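Local coordinates for Blr6230 protein (Bradyrhizobium diazoefficiens USDA 110, PDB 5NGG) that is a zinc-dependent metallo-beta-lactamase of subclass B3, which probably inactivates beta-lactam antibiotics by hydrolysing the amide bond of their four-membered ring, at residues Tyr48-Gly51 with Ala56-Val59. Residues are numbered along the deposited sequence; the frame is centred on the assembly and turned at random. Where two conformers were deposited one is given.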
loop_
_atom_site.group_PDB
_atom_site.type_symbol
_atom_site.label_atom_id
_atom_site.label_comp_id
_atom_site.label_asym_id
_atom_site.label_seq_id
_atom_site.Cartn_x
_atom_site.Cartn_y
_atom_site.Cartn_z
ATOM N N TYR A 48 -0.494 -13.488 -3.221
ATOM C CA TYR A 48 -1.138 -14.082 -2.048
ATOM C C TYR A 48 -1.394 -12.975 -1.016
ATOM O O TYR A 48 -0.510 -12.150 -0.751
ATOM C CB TYR A 48 -0.253 -15.161 -1.398
ATOM C CG TYR A 48 0.046 -16.333 -2.310
ATOM C CD1 TYR A 48 0.967 -16.222 -3.348
ATOM C CD2 TYR A 48 -0.632 -17.548 -2.165
ATOM C CE1 TYR A 48 1.210 -17.279 -4.214
ATOM C CE2 TYR A 48 -0.381 -18.614 -3.020
ATOM C CZ TYR A 48 0.537 -18.477 -4.034
ATOM O OH TYR A 48 0.775 -19.529 -4.902
ATOM N N TYR A 49 -2.589 -12.974 -0.426
ATOM C CA TYR A 49 -2.945 -12.021 0.637
ATOM C C TYR A 49 -2.528 -12.599 1.977
ATOM O O TYR A 49 -2.913 -13.722 2.298
ATOM C CB TYR A 49 -4.465 -11.777 0.619
ATOM C CG TYR A 49 -4.910 -10.672 1.544
ATOM C CD1 TYR A 49 -5.134 -10.904 2.905
ATOM C CD2 TYR A 49 -5.105 -9.390 1.074
ATOM C CE1 TYR A 49 -5.524 -9.887 3.774
ATOM C CE2 TYR A 49 -5.510 -8.364 1.942
ATOM C CZ TYR A 49 -5.705 -8.601 3.285
ATOM O OH TYR A 49 -6.086 -7.535 4.063
ATOM N N VAL A 50 -1.742 -11.846 2.762
ATOM C CA VAL A 50 -1.257 -12.256 4.091
ATOM C C VAL A 50 -1.464 -11.154 5.139
ATOM O O VAL A 50 -0.835 -11.169 6.206
ATOM C CB VAL A 50 0.219 -12.729 4.068
ATOM C CG1 VAL A 50 0.378 -13.972 3.208
ATOM C CG2 VAL A 50 1.143 -11.628 3.574
ATOM N N GLY A 51 -2.347 -10.193 4.846
ATOM C CA GLY A 51 -2.578 -9.062 5.754
ATOM C C GLY A 51 -3.594 -9.361 6.848
ATOM O O GLY A 51 -3.905 -10.513 7.187
ATOM N N ALA A 56 -3.786 -4.459 4.170
ATOM C CA ALA A 56 -3.450 -5.463 3.146
ATOM C C ALA A 56 -1.939 -5.595 3.017
ATOM O O ALA A 56 -1.226 -4.598 2.865
ATOM C CB ALA A 56 -4.054 -5.033 1.818
ATOM N N VAL A 57 -1.478 -6.841 3.025
ATOM C CA VAL A 57 -0.064 -7.211 2.855
ATOM C C VAL A 57 -0.083 -8.364 1.870
ATOM O O VAL A 57 -0.999 -9.196 1.940
ATOM C CB VAL A 57 0.577 -7.638 4.207
ATOM C CG1 VAL A 57 2.040 -8.046 3.995
ATOM C CG2 VAL A 57 0.461 -6.507 5.225
ATOM N N TYR A 58 0.921 -8.442 0.996
ATOM C CA TYR A 58 0.937 -9.486 -0.017
ATOM C C TYR A 58 2.311 -10.134 -0.101
ATOM O O TYR A 58 3.337 -9.506 0.114
ATOM C CB TYR A 58 0.577 -8.944 -1.403
ATOM C CG TYR A 58 -0.641 -8.068 -1.430
ATOM C CD1 TYR A 58 -0.550 -6.717 -1.118
ATOM C CD2 TYR A 58 -1.896 -8.566 -1.774
ATOM C CE1 TYR A 58 -1.667 -5.892 -1.120
ATOM C CE2 TYR A 58 -3.014 -7.743 -1.806
ATOM C CZ TYR A 58 -2.889 -6.409 -1.476
ATOM O OH TYR A 58 -4.013 -5.606 -1.504
ATOM N N VAL A 59 2.290 -11.430 -0.429
ATOM C CA VAL A 59 3.470 -12.186 -0.901
ATOM C C VAL A 59 3.316 -12.421 -2.396
ATOM O O VAL A 59 2.243 -12.812 -2.888
ATOM C CB VAL A 59 3.612 -13.550 -0.186
ATOM C CG1 VAL A 59 4.699 -14.417 -0.824
ATOM C CG2 VAL A 59 3.948 -13.336 1.274
#
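Tyr48 and Val59 form an antiparallel hydrogen-bonded pair: Tyr48 N gives its hydrogen to Val59 O at 2.8 Å, and Val59 N returns one to Tyr48 O at 2.9 Å. The same Tyr48 O also receives a CA-H contact from Tyr58, CA to O 3.1 Å. Val59 O lies at the edge of the Tyr48 ring, in its plane, while Phe89 meets that ring edge-to-face. Tyr49 and Tyr58 are the adjacent non-hydrogen-bonded pair and share the other side of the sheet. Having CG anti to its backbone N (chi1 -172°) carries the Tyr49 ring toward the 56-59 segment, with Val57 O over one face and its edge toward the face of Tyr58 in an offset T-shaped pair, planes at 88°. Its CE2 rests 3.6 Å from Ala56 CB, a methyl small enough for the ring to lie close, and its hydroxyl bonds to Thr52 O. This is the hairpin of strands 47-49 and 58-62 in the alpha-beta/beta-alpha metallo-beta-lactamase fold, and the side chain of Ala56 lies about 6 Å from that of the zinc ligand His242. Tyr58 suits a buried place that also needs a polar end: its OH is hydrogen-bonded to Gly240 O and Tyr246 OH. Beyond the strand end, Val50 N makes a nearly straight bond to Val57 O (2.9 Å, 175° at the hydrogen). The branched Val50 suits the side facing helix 77-86: its CG2 meets Val57 CG1 at 3.7 Å, the two side chains crossing at about a right angle, and Ile84 packs against it. At Gly51, which has no side chain, the CA comes up against Val57 CB (3.8 Å).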